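Local coordinates for Can2 (Sulfobacillus thermosulfidooxidans, PDB 7BDV), which binds cyclic tetra-adenylate through its CARF domains and acts as a dual-specificity nuclease that potentiates type III CRISPR defence, at the interface of chains A and B. Sequence-based numbering; all coordinates share one arbitrary frame. Chains: chain A/B, Can2.

Contact 1: the interface of chains A and B. Residues chain A 102-103, 106, 110; chain B 73, 102-103, 106.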
loop_
_atom_site.group_PDB
_atom_site.type_symbol
_atom_site.label_atom_id
_atom_site.label_comp_id
_atom_site.label_asym_id
_atom_site.label_seq_id
_atom_site.Cartn_x
_atom_site.Cartn_y
_atom_site.Cartn_z
ATOM N N ALA A 102 -12.527 -20.013 -6.178
ATOM C CA ALA A 102 -11.655 -20.619 -7.152
ATOM C C ALA A 102 -11.652 -22.136 -6.991
ATOM O O ALA A 102 -11.703 -22.804 -8.023
ATOM C CB ALA A 102 -10.251 -20.053 -7.050
ATOM N N LEU A 103 -11.547 -22.675 -5.768
ATOM C CA LEU A 103 -11.550 -24.148 -5.554
ATOM C C LEU A 103 -12.869 -24.751 -6.077
ATOM O O LEU A 103 -12.837 -25.809 -6.711
ATOM C CB LEU A 103 -11.375 -24.472 -4.068
ATOM C CG LEU A 103 -9.982 -24.197 -3.490
ATOM C CD1 LEU A 103 -10.016 -24.201 -1.971
ATOM C CD2 LEU A 103 -8.988 -25.227 -3.979
ATOM N N PHE A 106 -12.905 -24.501 -10.067
ATOM C CA PHE A 106 -11.890 -25.458 -10.556
ATOM C C PHE A 106 -12.460 -26.876 -10.523
ATOM O O PHE A 106 -12.424 -27.575 -11.566
ATOM C CB PHE A 106 -10.612 -25.362 -9.725
ATOM C CG PHE A 106 -9.479 -26.153 -10.290
ATOM C CD1 PHE A 106 -8.689 -25.641 -11.308
ATOM C CD2 PHE A 106 -9.175 -27.396 -9.777
ATOM C CE1 PHE A 106 -7.611 -26.365 -11.794
ATOM C CE2 PHE A 106 -8.077 -28.105 -10.244
ATOM C CZ PHE A 106 -7.307 -27.597 -11.263
ATOM N N ARG A 110 -12.907 -29.029 -13.840
ATOM C CA ARG A 110 -12.028 -30.219 -13.979
ATOM C C ARG A 110 -12.909 -31.464 -14.206
ATOM O O ARG A 110 -12.636 -32.245 -15.153
ATOM C CB ARG A 110 -11.136 -30.392 -12.750
ATOM C CG ARG A 110 -10.142 -31.539 -12.874
ATOM C CD ARG A 110 -9.224 -31.690 -11.672
ATOM N NE ARG A 110 -9.985 -32.067 -10.489
ATOM C CZ ARG A 110 -9.587 -31.887 -9.231
ATOM N NH1 ARG A 110 -8.406 -31.349 -8.967
ATOM N NH2 ARG A 110 -10.384 -32.248 -8.237
ATOM N N TYR B 73 2.025 -26.325 -10.569
ATOM C CA TYR B 73 0.932 -27.197 -10.065
ATOM C C TYR B 73 1.486 -28.566 -9.660
ATOM O O TYR B 73 1.338 -28.957 -8.484
ATOM C CB TYR B 73 -0.145 -27.357 -11.139
ATOM C CG TYR B 73 -1.402 -28.039 -10.670
ATOM C CD1 TYR B 73 -2.287 -27.400 -9.823
ATOM C CD2 TYR B 73 -1.744 -29.296 -11.132
ATOM C CE1 TYR B 73 -3.468 -28.007 -9.412
ATOM C CE2 TYR B 73 -2.910 -29.928 -10.729
ATOM C CZ TYR B 73 -3.769 -29.291 -9.851
ATOM O OH TYR B 73 -4.928 -29.896 -9.440
ATOM N N ALA B 102 -2.451 -23.616 -3.664
ATOM C CA ALA B 102 -3.623 -24.022 -2.918
ATOM C C ALA B 102 -4.415 -25.068 -3.698
ATOM O O ALA B 102 -4.845 -26.050 -3.063
ATOM C CB ALA B 102 -4.491 -22.827 -2.586
ATOM N N LEU B 103 -4.631 -24.889 -5.005
ATOM C CA LEU B 103 -5.377 -25.905 -5.815
ATOM C C LEU B 103 -4.640 -27.259 -5.763
ATOM O O LEU B 103 -5.308 -28.299 -5.619
ATOM C CB LEU B 103 -5.518 -25.422 -7.256
ATOM C CG LEU B 103 -6.481 -24.250 -7.470
ATOM C CD1 LEU B 103 -6.290 -23.656 -8.850
ATOM C CD2 LEU B 103 -7.921 -24.695 -7.312
ATOM N N PHE B 106 -4.921 -28.797 -2.069
ATOM C CA PHE B 106 -6.327 -29.211 -1.893
ATOM C C PHE B 106 -6.556 -30.554 -2.587
ATOM O O PHE B 106 -7.052 -31.505 -1.930
ATOM C CB PHE B 106 -7.266 -28.138 -2.429
ATOM C CG PHE B 106 -8.712 -28.414 -2.155
ATOM C CD1 PHE B 106 -9.272 -28.054 -0.946
ATOM C CD2 PHE B 106 -9.515 -29.000 -3.119
ATOM C CE1 PHE B 106 -10.612 -28.287 -0.689
ATOM C CE2 PHE B 106 -10.859 -29.247 -2.861
ATOM C CZ PHE B 106 -11.404 -28.886 -1.649
#
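The CARF domains of the two Can2 chains meet here through helix 99-111 of each, packed across the two-fold axis with no polar bond between them. Four side chains make the apolar centre: A:Leu103, B:Leu103, A:Phe106 and B:Phe106. The leucines slide past each other in opposite directions. Their CD2 methyls touch on the way, with A:Leu103 CD2 3.5 Å from B:Leu103 CD2. In both, CG lies anti to the carbonyl carbon and beside the backbone N (chi1 -71°). Each leucine also crosses the phenylalanine of the other chain obliquely. B:Leu103 meets the root of the A:Phe106 side chain, its CD2 lying 3.7 Å from A:Phe106 CG. B:Leu103 CD1, the other branch, sits over one face of that ring, towards the rim, 4.0 Å from A:Phe106 CD1. A:Leu103 does the same by the two-fold symmetry, its CD2 3.7 Å from B:Phe106 CG. Both phenylalanines hold CG anti to the backbone N (A:Phe106 chi1 -171°).

The far end of A:Phe106 faces B:Tyr73, at the start of helix 73-86. These two rings approach tip to tip. The phenol oxygen B:Tyr73 OH lies 3.7 Å from A:Phe106 CE2. A:Arg110, one helical turn further on, bends at chi3 (66°) and brings its guanidinium edge towards the same hydroxyl. B:Tyr73 OH lies in the guanidinium plane, 3.8 Å from A:Arg110 NH1, too long for a hydrogen bond.

Contact 2: the interface of chains A and B. Residues chain A 270, 272-273, 275, 314-315, 318; chain B 313, 341, 344-345.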
loop_
_atom_site.group_PDB
_atom_site.type_symbol
_atom_site.label_atom_id
_atom_site.label_comp_id
_atom_site.label_asym_id
_atom_site.label_seq_id
_atom_site.Cartn_x
_atom_site.Cartn_y
_atom_site.Cartn_z
ATOM N N ASN A 270 -10.410 9.476 -9.877
ATOM C CA ASN A 270 -11.688 8.720 -9.805
ATOM C C ASN A 270 -12.787 9.745 -9.484
ATOM O O ASN A 270 -12.574 10.924 -9.802
ATOM C CB ASN A 270 -11.543 7.516 -8.875
ATOM C CG ASN A 270 -11.221 7.916 -7.460
ATOM O OD1 ASN A 270 -11.294 9.090 -7.112
ATOM N ND2 ASN A 270 -10.865 6.934 -6.646
ATOM N N SER A 272 -13.571 10.909 -6.563
ATOM C CA SER A 272 -13.293 11.596 -5.273
ATOM C C SER A 272 -11.862 12.151 -5.145
ATOM O O SER A 272 -11.738 13.189 -4.471
ATOM C CB SER A 272 -13.678 10.721 -4.092
ATOM O OG SER A 272 -13.206 9.388 -4.199
ATOM N N VAL A 273 -10.827 11.537 -5.732
ATOM C CA VAL A 273 -9.420 12.043 -5.618
ATOM C C VAL A 273 -8.792 12.216 -7.003
ATOM O O VAL A 273 -9.182 11.513 -7.935
ATOM C CB VAL A 273 -8.546 11.124 -4.749
ATOM C CG2 VAL A 273 -8.249 9.802 -5.453
ATOM N N ASN A 275 -4.613 12.618 -8.514
ATOM C CA ASN A 275 -3.169 12.385 -8.245
ATOM C C ASN A 275 -2.421 12.846 -9.491
ATOM O O ASN A 275 -2.904 12.510 -10.615
ATOM C CB ASN A 275 -2.912 10.901 -8.029
ATOM C CG ASN A 275 -3.719 10.323 -6.897
ATOM O OD1 ASN A 275 -3.635 10.839 -5.786
ATOM N ND2 ASN A 275 -4.515 9.295 -7.178
ATOM N N SER A 314 1.516 5.160 -1.078
ATOM C CA SER A 314 0.037 5.275 -0.961
ATOM C C SER A 314 -0.593 5.309 -2.364
ATOM O O SER A 314 -1.443 4.458 -2.664
ATOM C CB SER A 314 -0.331 6.486 -0.143
ATOM O OG SER A 314 -1.745 6.719 -0.154
ATOM N N VAL A 315 -0.169 6.239 -3.208
ATOM C CA VAL A 315 -0.820 6.496 -4.526
ATOM C C VAL A 315 -0.609 5.299 -5.465
ATOM O O VAL A 315 -1.600 4.852 -6.074
ATOM C CB VAL A 315 -0.326 7.817 -5.141
ATOM C CG1 VAL A 315 -0.886 8.026 -6.542
ATOM C CG2 VAL A 315 -0.686 8.982 -4.230
ATOM N N ARG A 318 -2.829 2.349 -4.789
ATOM C CA ARG A 318 -4.248 2.608 -5.156
ATOM C C ARG A 318 -4.419 2.624 -6.691
ATOM O O ARG A 318 -5.413 2.049 -7.179
ATOM C CB ARG A 318 -4.720 3.899 -4.480
ATOM C CG ARG A 318 -6.220 4.001 -4.221
ATOM C CD ARG A 318 -6.724 3.130 -3.085
ATOM N NE ARG A 318 -5.951 3.275 -1.850
ATOM C CZ ARG A 318 -6.088 2.499 -0.774
ATOM N NH1 ARG A 318 -6.961 1.501 -0.764
ATOM N NH2 ARG A 318 -5.352 2.726 0.299
ATOM N N ASP B 313 -1.856 5.737 5.335
ATOM C CA ASP B 313 -2.132 4.744 4.266
ATOM C C ASP B 313 -0.916 3.826 4.080
ATOM O O ASP B 313 -1.092 2.596 4.079
ATOM C CB ASP B 313 -2.522 5.437 2.969
ATOM C CG ASP B 313 -3.134 4.464 1.986
ATOM O OD1 ASP B 313 -3.835 3.526 2.440
ATOM O OD2 ASP B 313 -2.914 4.650 0.773
ATOM N N ARG B 341 -10.096 11.832 0.558
ATOM C CA ARG B 341 -8.934 10.920 0.406
ATOM C C ARG B 341 -9.033 9.817 1.466
ATOM O O ARG B 341 -8.813 8.647 1.121
ATOM C CB ARG B 341 -7.605 11.679 0.465
ATOM C CG ARG B 341 -6.406 10.770 0.215
ATOM C CD ARG B 341 -5.125 11.495 -0.134
ATOM N NE ARG B 341 -5.279 12.279 -1.362
ATOM C CZ ARG B 341 -5.032 11.832 -2.596
ATOM N NH1 ARG B 341 -5.212 12.626 -3.633
ATOM N NH2 ARG B 341 -4.574 10.612 -2.797
ATOM N N ASN B 344 -11.610 7.367 0.280
ATOM C CA ASN B 344 -10.971 6.644 -0.847
ATOM C C ASN B 344 -9.989 5.585 -0.314
ATOM O O ASN B 344 -9.858 4.527 -0.957
ATOM C CB ASN B 344 -10.249 7.615 -1.776
ATOM C CG ASN B 344 -9.821 6.942 -3.062
ATOM O OD1 ASN B 344 -10.663 6.487 -3.838
ATOM N ND2 ASN B 344 -8.521 6.842 -3.282
ATOM N N ASN B 345 -9.319 5.845 0.813
ATOM C CA ASN B 345 -8.200 5.011 1.324
ATOM C C ASN B 345 -8.686 4.081 2.442
ATOM O O ASN B 345 -7.820 3.426 3.067
ATOM C CB ASN B 345 -7.047 5.892 1.814
ATOM C CG ASN B 345 -6.261 6.532 0.690
ATOM O OD1 ASN B 345 -6.660 6.480 -0.473
ATOM N ND2 ASN B 345 -5.138 7.139 1.033
HETATM O O HOH W 1 -3.471 8.116 -1.429
HETATM O O HOH W 2 -1.958 2.576 -0.843
#
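This polar patch joins the Card1-like endonuclease regions of the two chains. Helix 306-320 and the segment 270-275 of chain A meet helices 305-320 and 336-344 of chain B. The tight part includes the carboxylate of B:Asp313. B:Asp313 OD2 takes a hydrogen bond from the hydroxyl A:Ser314 OG at 2.6 Å, on the anti lone pair. The syn lone pair of B:Asp313 OD2 accepts from A:Arg318 NH2 at 3.1 Å. A:Arg318 NH2 is also 2.7 Å from B:Asp313 OD1, a salt bridge by charge alone, since its N-H points away from that oxygen. The arginine chain bends at chi2 and chi3, and one guanidinium face lies against B:Asn345 CA. The nearby guanidinium would be expected to favour the charged carboxylate.

B:Asn344 is also closely packed. It meets A:Asn270 tip to tip with the amide planes 77° apart, A:Asn270 ND2 donating to B:Asn344 OD1 at 2.9 Å. The loop amides A:Ser272 N and A:Val273 N hold A:Asn270 OD1, fixing the flip of that amide. B:Arg341, bent at chi3 (-61°), grips A:Asn275 end-on. B:Arg341 NH2 donates to A:Asn275 OD1 at 3.1 Å, on a lone pair; NH1 reaches the same oxygen from above the carbonyl plane.

The looser stretch is bridged by water. Water 2 links A:Ser314 O to B:Asp313 OD2. Water 1 joins A:Ser314 OG to B:Arg341 NH2 and to B:Asn345 ND2, lying in the B:Arg341 guanidinium plane.

Contact 3: the interface of chains A and B. Residues chain A 94-99, 102, 118, 127, 129; chain B 71, 98-100, 103.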
loop_
_atom_site.group_PDB
_atom_site.type_symbol
_atom_site.label_atom_id
_atom_site.label_comp_id
_atom_site.label_asym_id
_atom_site.label_seq_id
_atom_site.Cartn_x
_atom_site.Cartn_y
_atom_site.Cartn_z
ATOM N N VAL A 94 -9.351 -18.999 -13.540
ATOM C CA VAL A 94 -9.413 -19.348 -12.093
ATOM C C VAL A 94 -8.509 -18.379 -11.299
ATOM O O VAL A 94 -8.295 -18.609 -10.091
ATOM C CB VAL A 94 -9.018 -20.832 -11.907
ATOM C CG1 VAL A 94 -7.527 -21.068 -12.123
ATOM C CG2 VAL A 94 -9.459 -21.421 -10.564
ATOM N N THR A 95 -7.999 -17.315 -11.927
ATOM C CA THR A 95 -6.997 -16.379 -11.316
ATOM C C THR A 95 -7.693 -15.468 -10.286
ATOM O O THR A 95 -7.110 -15.140 -9.257
ATOM C CB THR A 95 -6.284 -15.496 -12.353
ATOM O OG1 THR A 95 -6.087 -16.205 -13.577
ATOM C CG2 THR A 95 -4.955 -14.969 -11.842
ATOM N N GLY A 96 -8.921 -15.043 -10.567
ATOM C CA GLY A 96 -9.691 -14.180 -9.669
ATOM C C GLY A 96 -10.277 -14.923 -8.483
ATOM O O GLY A 96 -10.224 -16.158 -8.456
ATOM N N GLY A 97 -10.812 -14.160 -7.541
ATOM C CA GLY A 97 -11.771 -14.604 -6.515
ATOM C C GLY A 97 -11.058 -14.995 -5.235
ATOM O O GLY A 97 -9.807 -14.918 -5.184
ATOM N N THR A 98 -11.809 -15.422 -4.241
ATOM C CA THR A 98 -11.245 -16.056 -3.022
ATOM C C THR A 98 -10.752 -17.426 -3.439
ATOM O O THR A 98 -11.140 -17.903 -4.516
ATOM C CB THR A 98 -12.278 -16.131 -1.902
ATOM O OG1 THR A 98 -13.385 -16.916 -2.383
ATOM C CG2 THR A 98 -12.761 -14.771 -1.478
ATOM N N LYS A 99 -9.976 -18.083 -2.585
ATOM C CA LYS A 99 -9.649 -19.506 -2.797
ATOM C C LYS A 99 -10.922 -20.366 -2.761
ATOM O O LYS A 99 -10.941 -21.343 -3.474
ATOM C CB LYS A 99 -8.585 -19.955 -1.798
ATOM C CG LYS A 99 -7.255 -19.288 -2.072
ATOM C CD LYS A 99 -6.188 -19.813 -1.196
ATOM C CE LYS A 99 -4.867 -19.225 -1.606
ATOM N NZ LYS A 99 -4.601 -18.053 -0.774
ATOM N N ALA A 102 -12.527 -20.013 -6.178
ATOM C CA ALA A 102 -11.655 -20.619 -7.152
ATOM C C ALA A 102 -11.652 -22.136 -6.991
ATOM O O ALA A 102 -11.703 -22.804 -8.023
ATOM C CB ALA A 102 -10.251 -20.053 -7.050
ATOM N N TYR A 118 -4.809 -19.765 -15.896
ATOM C CA TYR A 118 -4.345 -18.970 -14.745
ATOM C C TYR A 118 -3.280 -18.012 -15.272
ATOM O O TYR A 118 -2.400 -18.461 -16.006
ATOM C CB TYR A 118 -3.829 -19.890 -13.641
ATOM C CG TYR A 118 -3.270 -19.138 -12.461
ATOM C CD1 TYR A 118 -1.964 -18.667 -12.471
ATOM C CD2 TYR A 118 -4.043 -18.894 -11.334
ATOM C CE1 TYR A 118 -1.454 -17.961 -11.387
ATOM C CE2 TYR A 118 -3.549 -18.172 -10.253
ATOM C CZ TYR A 118 -2.237 -17.734 -10.278
ATOM O OH TYR A 118 -1.752 -17.013 -9.228
ATOM N N LEU A 127 -0.970 -19.969 -17.855
ATOM C CA LEU A 127 -0.841 -21.418 -17.566
ATOM C C LEU A 127 -2.170 -22.089 -17.922
ATOM O O LEU A 127 -3.195 -21.589 -17.498
ATOM C CB LEU A 127 -0.501 -21.637 -16.093
ATOM C CG LEU A 127 0.626 -20.772 -15.549
ATOM C CD1 LEU A 127 0.926 -21.151 -14.103
ATOM C CD2 LEU A 127 1.849 -20.893 -16.415
ATOM N N LEU A 129 -4.034 -25.104 -16.954
ATOM C CA LEU A 129 -3.970 -26.019 -15.784
ATOM C C LEU A 129 -4.515 -27.393 -16.159
ATOM O O LEU A 129 -4.131 -28.353 -15.501
ATOM C CB LEU A 129 -4.733 -25.403 -14.608
ATOM C CG LEU A 129 -4.053 -24.178 -13.999
ATOM C CD1 LEU A 129 -4.737 -23.741 -12.715
ATOM C CD2 LEU A 129 -2.577 -24.447 -13.725
ATOM N N TYR B 71 4.165 -21.185 -8.889
ATOM C CA TYR B 71 3.346 -21.312 -10.128
ATOM C C TYR B 71 3.575 -22.635 -10.845
ATOM O O TYR B 71 3.425 -22.666 -12.068
ATOM C CB TYR B 71 3.628 -20.127 -11.050
ATOM C CG TYR B 71 3.281 -18.813 -10.418
ATOM C CD1 TYR B 71 1.956 -18.451 -10.205
ATOM C CD2 TYR B 71 4.275 -17.941 -9.983
ATOM C CE1 TYR B 71 1.628 -17.248 -9.606
ATOM C CE2 TYR B 71 3.951 -16.761 -9.342
ATOM C CZ TYR B 71 2.626 -16.402 -9.173
ATOM O OH TYR B 71 2.317 -15.195 -8.615
ATOM N N THR B 98 -0.355 -19.064 -3.357
ATOM C CA THR B 98 -1.010 -18.699 -4.641
ATOM C C THR B 98 -2.209 -19.620 -4.805
ATOM O O THR B 98 -2.277 -20.621 -4.082
ATOM C CB THR B 98 -0.026 -18.799 -5.801
ATOM O OG1 THR B 98 0.422 -20.153 -5.861
ATOM C CG2 THR B 98 1.144 -17.852 -5.645
ATOM N N LYS B 99 -3.090 -19.344 -5.760
ATOM C CA LYS B 99 -4.165 -20.304 -6.090
ATOM C C LYS B 99 -3.556 -21.586 -6.667
ATOM O O LYS B 99 -4.140 -22.640 -6.443
ATOM C CB LYS B 99 -5.176 -19.674 -7.047
ATOM C CG LYS B 99 -6.015 -18.618 -6.385
ATOM C CD LYS B 99 -7.024 -18.061 -7.342
ATOM C CE LYS B 99 -8.072 -17.241 -6.613
ATOM N NZ LYS B 99 -7.614 -15.840 -6.455
ATOM N N ILE B 100 -2.412 -21.521 -7.359
ATOM C CA ILE B 100 -1.763 -22.734 -7.932
ATOM C C ILE B 100 -1.352 -23.639 -6.759
ATOM O O ILE B 100 -1.710 -24.806 -6.723
ATOM C CB ILE B 100 -0.603 -22.338 -8.864
ATOM C CG1 ILE B 100 -1.068 -21.595 -10.124
ATOM C CG2 ILE B 100 0.269 -23.516 -9.216
ATOM C CD1 ILE B 100 -1.623 -22.471 -11.181
ATOM N N LEU B 103 -4.631 -24.889 -5.005
ATOM C CA LEU B 103 -5.377 -25.905 -5.815
ATOM C C LEU B 103 -4.640 -27.259 -5.763
ATOM O O LEU B 103 -5.308 -28.299 -5.619
ATOM C CB LEU B 103 -5.518 -25.422 -7.256
ATOM C CG LEU B 103 -6.481 -24.250 -7.470
ATOM C CD1 LEU B 103 -6.290 -23.656 -8.850
ATOM C CD2 LEU B 103 -7.921 -24.695 -7.312
#
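Loop 94-98, the start of helix 99-111, strands 116-120 and 125-128 and the loop residue A:Leu129 of chain A receive the start of helix 99-111 of chain B, with B:Tyr71 alongside. All belong to the CARF domains, the part of Can2 that senses cyclic tetra-adenylate. B:Lys99 reaches deep into the glycine-containing loop of chain A. It runs nearly straight through chi2 and chi3, then turns at chi4 (87°). The turn brings its ammonium to two main-chain carbonyls. B:Lys99 NZ donates to A:Gly97 O at 2.7 Å and to A:Thr95 O at 2.9 Å. Both bonds come from above the carbonyl planes. A:Ala102 CB packs on the aliphatic part of the lysine, 3.6 Å from B:Lys99 CE. The ammonium of A:Lys99 lies 6.8 Å away (NZ of A:Lys99 to NZ of B:Lys99), so the carbonyls may offset some repulsion.

A:Tyr118 is sandwiched. B:Ile100 CG1 sits over the centre of one ring face, 3.8 Å from the centroid, and A:Thr95 CG2 lies over the opposite face near the rim. B:Ile100 CD1, the end of the isoleucine, continues to A:Leu129, where its 3.4 Å approach to A:Leu129 CD2 is tight. A:Leu127 CD1 flanks the same methyl. B:Tyr71 crosses A:Tyr118 at about a right angle and presents a ring edge. B:Tyr71 CE1 lies 3.4 Å from the phenol oxygen A:Tyr118 OH.

Contacts 1 and 3 are neighbours, with the centres of their C-alpha atoms about 7 Å apart. They share A:Ala102 and B:Leu103, and both use helix 99-111 of each chain. Together they form one continuous CARF interface. Contact 2 lies far along the dimer, about 34 Å from contact 1 and about 28 Å from contact 3, between the endonuclease regions. The two chains are therefore joined at both the sensing and the nuclease ends. Such separated contacts could let cyclic tetra-adenylate binding influence how the nuclease regions pair, though this structure alone does not show that movement.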